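Local coordinates for protein putative acyl-CoA thioester hydrolase YbhC (Escherichia coli K-12, PDB 3GRH) that is a putative thioesterase of the outer membrane, built on the pectinesterase beta-helix, that neither binds pectin nor shows pectinesterase activity, at residues A155-D160 / D178-K183; Q46-Q51 / Q351-D356. One frame throughout, in Å; residues are numbered along the deposited sequence.

Contact 1 (A155-D160 / D178-K183); sequences ADWRHD and DSCQSK
Trp157 meets Cys180 through the far end of its six-membered ring. CH2 of Trp157 lies 3.3 Å from CB of Cys180, a close apolar touch, and the approach is oblique to the ring. The sulfur takes part as well. SG of Cys180 sits 4.9 Å from the centroid of the Trp157 six-membered ring and 47° off its normal, a slanted sulfur-aromatic contact. At the ring's edge, near its plane, CB of Gln181 comes within 3.8 Å of CZ3 of Trp157.

Arg158 adds the polar part. Its NH1 donates a hydrogen bond to the backbone O of Gln181 at 3.0 Å. The bond is bent, with 138° at the hydrogen, yet the donor lies in the carbonyl plane. CD of Arg158 also rests 3.5 Å from OE1 of Gln181. The guanidinium and the amide stand nearly perpendicular.

Second-shell contacts fix these groups. With CG of Trp157 anti to the backbone N (chi1 -174°), this torsion carries the indole from helix 154-161 onto Cys180. NE1 of Trp157 is hydrogen-bonded to the backbone O of Cys192, and Tyr177 meets the indole with its ring. SG of Cys180 forms a disulfide with Cys192, so both residues of the sulfur-aromatic pair are tied to the same cysteine. The Gln181 amide turns back along its own helix. There its NE2 donates an almost straight, in-plane bond of 2.8 Å to OD1 of Asp178. This holds the amide while OE1 faces Arg158. The Arg158 side chain also touches Arg184.

The contact packs helix 154-161 against helix 174-181 and the residues that follow it, in the segment between strands 142-146 and 196-198. Trp197 of strand 196-198 touches Cys180 and links this helical pair to the beta-helix.

Contact 2 (Q46-Q51 / Q351-D356); sequences QNFDAQ and QVVIRD
Phe48 makes the apolar part of the contact. CG2 of Val353 lies over one face of its ring, offset toward the rim, in a CH-pi contact 4.0 Å from the centroid. NE2 of Gln351 approaches CE1 of Phe48 obliquely at 3.3 Å, with ring and amide planes 24° apart. That amide is held by Gly320, which donates to its OE1, and by Tyr53 at NE2.

The polar part belongs to Arg355. Its NH1 donates to the backbone O of Phe48 at 3.0 Å, from above the carbonyl plane. NE of Arg355 donates a nearly straight hydrogen bond, part of a salt bridge, to OD2 of Asp356 at 2.9 Å, reaching it from above the carboxylate plane. This helps fix the guanidinium. A methionine in place of Arg355 would probably leave the Phe48 carbonyl without this donor and Asp356 without this charged mate.

Asp49 is the N-cap of helix 50-53. Its side chain caps a backbone N just past residue 51, and its OD1 is hydrogen-bonded to ND1 of His52.

Strand 351-355 runs parallel between strands 321-324 and 403-407. Such stacked parallel strands are characteristic of the right-handed beta-helix of pectinesterases, and here the N-terminal segment packs across one of its faces.

After helix 42-45 the chain passes through residues 46-51, whose partner comes 300 residues later. It then enters the parallel beta-helix. Between strands 142-146 and 196-198 it leaves the coils for two short helices, and contact 1 closes a small loop of 17 residues there. The chain goes on building coils until strand 351-355, where contact 2 closes the large loop. Contact 1 is therefore nested inside contact 2, and the two do not cross. Their centres are about 38 Å apart, on opposite sides of the chain's centre. Contact 1 joins neighbouring helices, whereas contact 2 ties the N-terminal region to a late strand.

Contact 1 (A155-D160 / D178-K183)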
loop_
_atom_site.group_PDB
_atom_site.type_symbol
_atom_site.label_atom_id
_atom_site.label_comp_id
_atom_site.label_asym_id
_atom_site.label_seq_id
_atom_site.Cartn_x
_atom_site.Cartn_y
_atom_site.Cartn_z
ATOM N N ALA A 155 1.375 -25.104 9.282
ATOM C CA ALA A 155 2.630 -25.832 9.340
ATOM C C ALA A 155 3.638 -25.482 8.251
ATOM O O ALA A 155 4.837 -25.361 8.528
ATOM C CB ALA A 155 2.316 -27.295 9.298
ATOM N N ASP A 156 3.166 -25.387 7.018
ATOM C CA ASP A 156 3.990 -24.974 5.866
ATOM C C ASP A 156 4.476 -23.556 6.035
ATOM O O ASP A 156 5.622 -23.280 5.761
ATOM C CB ASP A 156 3.220 -25.118 4.555
ATOM C CG ASP A 156 3.051 -26.561 4.137
ATOM O OD1 ASP A 156 3.585 -27.475 4.840
ATOM O OD2 ASP A 156 2.370 -26.783 3.099
ATOM N N TRP A 157 3.623 -22.673 6.545
ATOM C CA TRP A 157 3.992 -21.287 6.874
ATOM C C TRP A 157 5.099 -21.201 7.880
ATOM O O TRP A 157 6.101 -20.537 7.681
ATOM C CB TRP A 157 2.769 -20.522 7.342
ATOM C CG TRP A 157 2.992 -19.066 7.563
ATOM C CD1 TRP A 157 2.825 -18.065 6.676
ATOM C CD2 TRP A 157 3.379 -18.467 8.777
ATOM N NE1 TRP A 157 3.099 -16.865 7.242
ATOM C CE2 TRP A 157 3.485 -17.076 8.541
ATOM C CE3 TRP A 157 3.661 -18.955 10.068
ATOM C CZ2 TRP A 157 3.799 -16.201 9.546
ATOM C CZ3 TRP A 157 4.021 -18.083 11.039
ATOM C CH2 TRP A 157 4.117 -16.724 10.767
ATOM N N ARG A 158 4.958 -21.939 8.982
ATOM C CA ARG A 158 5.977 -21.922 10.024
ATOM C C ARG A 158 7.321 -22.396 9.535
ATOM O O ARG A 158 8.341 -21.849 9.914
ATOM C CB ARG A 158 5.547 -22.805 11.198
ATOM C CG ARG A 158 4.502 -22.190 12.098
ATOM C CD ARG A 158 4.306 -22.937 13.379
ATOM N NE ARG A 158 3.821 -24.281 13.197
ATOM C CZ ARG A 158 2.546 -24.664 13.161
ATOM N NH1 ARG A 158 1.538 -23.810 13.317
ATOM N NH2 ARG A 158 2.296 -25.946 13.005
ATOM N N HIS A 159 7.310 -23.421 8.678
ATOM C CA HIS A 159 8.519 -23.954 8.125
ATOM C C HIS A 159 9.258 -22.952 7.260
ATOM O O HIS A 159 10.461 -22.707 7.451
ATOM C CB HIS A 159 8.243 -25.243 7.357
ATOM C CG HIS A 159 9.493 -25.868 6.873
ATOM N ND1 HIS A 159 10.332 -26.559 7.718
ATOM C CD2 HIS A 159 10.085 -25.880 5.658
ATOM C CE1 HIS A 159 11.393 -26.967 7.045
ATOM N NE2 HIS A 159 11.255 -26.591 5.790
ATOM N N ASP A 160 8.502 -22.269 6.411
ATOM C CA ASP A 160 9.050 -21.320 5.441
ATOM C C ASP A 160 9.481 -20.041 6.066
ATOM O O ASP A 160 10.469 -19.424 5.620
ATOM C CB ASP A 160 8.028 -21.056 4.350
ATOM C CG ASP A 160 7.867 -22.234 3.386
ATOM O OD1 ASP A 160 8.405 -23.338 3.662
ATOM O OD2 ASP A 160 7.071 -22.059 2.447
ATOM N N ASP A 178 4.235 -14.792 16.560
ATOM C CA ASP A 178 3.359 -15.650 17.403
ATOM C C ASP A 178 1.887 -15.467 17.088
ATOM O O ASP A 178 1.118 -16.405 17.136
ATOM C CB ASP A 178 3.604 -15.333 18.858
ATOM C CG ASP A 178 3.084 -16.370 19.801
ATOM O OD1 ASP A 178 3.060 -17.581 19.482
ATOM O OD2 ASP A 178 2.719 -15.910 20.898
ATOM N N SER A 179 1.486 -14.272 16.709
ATOM C CA SER A 179 0.088 -14.040 16.306
ATOM C C SER A 179 -0.345 -14.838 15.087
ATOM O O SER A 179 -1.544 -15.152 14.897
ATOM C CB SER A 179 -0.196 -12.539 16.064
ATOM O OG SER A 179 0.445 -12.020 14.899
ATOM N N CYS A 180 0.611 -15.219 14.273
ATOM C CA CYS A 180 0.325 -16.010 13.090
ATOM C C CYS A 180 0.521 -17.508 13.365
ATOM O O CYS A 180 -0.222 -18.348 12.875
ATOM C CB CYS A 180 1.285 -15.605 12.022
ATOM S SG CYS A 180 1.153 -13.844 11.540
ATOM N N GLN A 181 1.560 -17.840 14.114
ATOM C CA GLN A 181 2.059 -19.202 14.157
ATOM C C GLN A 181 1.145 -20.041 15.013
ATOM O O GLN A 181 1.087 -21.242 14.854
ATOM C CB GLN A 181 3.500 -19.248 14.658
ATOM C CG GLN A 181 3.735 -18.998 16.129
ATOM C CD GLN A 181 3.882 -20.230 16.961
ATOM O OE1 GLN A 181 4.181 -21.318 16.459
ATOM N NE2 GLN A 181 3.658 -20.076 18.248
ATOM N N SER A 182 0.450 -19.379 15.929
ATOM C CA SER A 182 -0.512 -19.998 16.826
ATOM C C SER A 182 -1.809 -20.462 16.142
ATOM O O SER A 182 -2.578 -21.222 16.709
ATOM C CB SER A 182 -0.847 -18.953 17.916
ATOM O OG SER A 182 -0.937 -17.661 17.342
ATOM N N LYS A 183 -2.071 -19.986 14.929
ATOM C CA LYS A 183 -3.321 -20.298 14.258
ATOM C C LYS A 183 -3.430 -21.776 14.010
ATOM O O LYS A 183 -2.455 -22.440 13.666
ATOM C CB LYS A 183 -3.450 -19.548 12.932
ATOM C CG LYS A 183 -3.542 -18.052 13.099
ATOM C CD LYS A 183 -3.562 -17.395 11.697
ATOM C CE LYS A 183 -3.598 -15.885 11.762
ATOM N NZ LYS A 183 -3.439 -15.333 10.367
#

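Contact 2 (Q46-Q51 / Q351-D356)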
loop_
_atom_site.group_PDB
_atom_site.type_symbol
_atom_site.label_atom_id
_atom_site.label_comp_id
_atom_site.label_asym_id
_atom_site.label_seq_id
_atom_site.Cartn_x
_atom_site.Cartn_y
_atom_site.Cartn_z
ATOM N N GLN A 46 -10.619 20.150 -3.549
ATOM C CA GLN A 46 -9.765 20.839 -2.578
ATOM C C GLN A 46 -9.664 20.101 -1.230
ATOM O O GLN A 46 -8.703 20.299 -0.476
ATOM C CB GLN A 46 -10.291 22.243 -2.307
ATOM C CG GLN A 46 -10.388 23.126 -3.476
ATOM C CD GLN A 46 -10.940 24.477 -3.086
ATOM O OE1 GLN A 46 -11.706 25.092 -3.825
ATOM N NE2 GLN A 46 -10.573 24.933 -1.888
ATOM N N ASN A 47 -10.633 19.292 -0.921
ATOM C CA ASN A 47 -10.601 18.497 0.330
ATOM C C ASN A 47 -9.746 17.254 0.205
ATOM O O ASN A 47 -9.659 16.520 1.193
ATOM C CB ASN A 47 -11.980 18.046 0.727
ATOM C CG ASN A 47 -12.751 19.107 1.490
ATOM O OD1 ASN A 47 -12.196 20.140 1.925
ATOM N ND2 ASN A 47 -14.045 18.868 1.652
ATOM N N PHE A 48 -9.194 16.971 -0.969
ATOM C CA PHE A 48 -8.505 15.711 -1.253
ATOM C C PHE A 48 -7.092 15.875 -1.695
ATOM O O PHE A 48 -6.678 15.553 -2.786
ATOM C CB PHE A 48 -9.320 14.848 -2.266
ATOM C CG PHE A 48 -10.637 14.448 -1.777
ATOM C CD1 PHE A 48 -10.777 13.606 -0.683
ATOM C CD2 PHE A 48 -11.763 14.931 -2.378
ATOM C CE1 PHE A 48 -12.020 13.279 -0.210
ATOM C CE2 PHE A 48 -12.998 14.612 -1.922
ATOM C CZ PHE A 48 -13.134 13.781 -0.825
ATOM N N ASP A 49 -6.341 16.470 -0.812
ATOM C CA ASP A 49 -4.900 16.610 -0.972
ATOM C C ASP A 49 -4.144 16.107 0.188
ATOM O O ASP A 49 -4.698 15.730 1.211
ATOM C CB ASP A 49 -4.641 18.077 -1.275
ATOM C CG ASP A 49 -4.960 18.982 -0.127
ATOM O OD1 ASP A 49 -5.541 18.521 0.869
ATOM O OD2 ASP A 49 -4.557 20.202 -0.207
ATOM N N ALA A 50 -2.809 16.027 0.086
ATOM C CA ALA A 50 -2.075 15.331 1.059
ATOM C C ALA A 50 -2.270 15.902 2.426
ATOM O O ALA A 50 -2.389 15.169 3.358
ATOM C CB ALA A 50 -0.556 15.321 0.639
ATOM N N GLN A 51 -2.406 17.235 2.572
ATOM C CA GLN A 51 -2.587 17.831 3.873
ATOM C C GLN A 51 -3.870 17.417 4.596
ATOM O O GLN A 51 -3.966 17.444 5.836
ATOM C CB GLN A 51 -2.440 19.341 3.810
ATOM C CG GLN A 51 -3.496 20.082 3.089
ATOM C CD GLN A 51 -3.200 21.582 2.929
ATOM O OE1 GLN A 51 -3.197 22.106 1.807
ATOM N NE2 GLN A 51 -2.967 22.270 4.046
ATOM N N GLN A 351 -12.450 4.346 0.451
ATOM C CA GLN A 351 -12.303 5.616 -0.118
ATOM C C GLN A 351 -10.991 5.774 -0.924
ATOM O O GLN A 351 -9.916 5.394 -0.455
ATOM C CB GLN A 351 -12.294 6.635 0.992
ATOM C CG GLN A 351 -12.560 8.043 0.487
ATOM C CD GLN A 351 -11.427 8.906 0.116
ATOM O OE1 GLN A 351 -10.267 8.632 0.402
ATOM N NE2 GLN A 351 -11.748 10.008 -0.544
ATOM N N VAL A 352 -11.122 6.276 -2.136
ATOM C CA VAL A 352 -9.952 6.524 -2.997
ATOM C C VAL A 352 -10.217 7.624 -3.920
ATOM O O VAL A 352 -11.319 7.753 -4.458
ATOM C CB VAL A 352 -9.484 5.301 -3.721
ATOM C CG1 VAL A 352 -10.541 4.696 -4.453
ATOM C CG2 VAL A 352 -8.284 5.630 -4.656
ATOM N N VAL A 353 -9.226 8.500 -4.069
ATOM C CA VAL A 353 -9.217 9.551 -5.088
ATOM C C VAL A 353 -8.002 9.379 -5.964
ATOM O O VAL A 353 -6.901 9.281 -5.455
ATOM C CB VAL A 353 -9.205 10.938 -4.447
ATOM C CG1 VAL A 353 -8.958 12.028 -5.442
ATOM C CG2 VAL A 353 -10.495 11.226 -3.709
ATOM N N ILE A 354 -8.188 9.351 -7.260
ATOM C CA ILE A 354 -7.112 9.376 -8.223
ATOM C C ILE A 354 -7.160 10.686 -8.945
ATOM O O ILE A 354 -8.173 11.021 -9.553
ATOM C CB ILE A 354 -7.222 8.202 -9.220
ATOM C CG1 ILE A 354 -7.130 6.868 -8.542
ATOM C CG2 ILE A 354 -6.035 8.290 -10.253
ATOM C CD1 ILE A 354 -7.444 5.690 -9.519
ATOM N N ARG A 355 -6.112 11.490 -8.776
ATOM C CA ARG A 355 -6.055 12.841 -9.334
ATOM C C ARG A 355 -4.800 13.150 -10.066
ATOM O O ARG A 355 -3.741 12.638 -9.746
ATOM C CB ARG A 355 -6.313 13.922 -8.294
ATOM C CG ARG A 355 -5.366 13.939 -7.176
ATOM C CD ARG A 355 -5.736 15.027 -6.139
ATOM N NE ARG A 355 -5.648 16.374 -6.728
ATOM C CZ ARG A 355 -6.233 17.466 -6.232
ATOM N NH1 ARG A 355 -6.848 17.476 -5.088
ATOM N NH2 ARG A 355 -6.029 18.614 -6.905
ATOM N N ASP A 356 -4.918 13.990 -11.067
ATOM C CA ASP A 356 -3.769 14.501 -11.748
ATOM C C ASP A 356 -2.795 13.401 -12.291
ATOM O O ASP A 356 -1.564 13.592 -12.330
ATOM C CB ASP A 356 -3.005 15.488 -10.849
ATOM C CG ASP A 356 -3.902 16.554 -10.242
ATOM O OD1 ASP A 356 -4.627 17.232 -11.006
ATOM O OD2 ASP A 356 -3.877 16.724 -8.964
#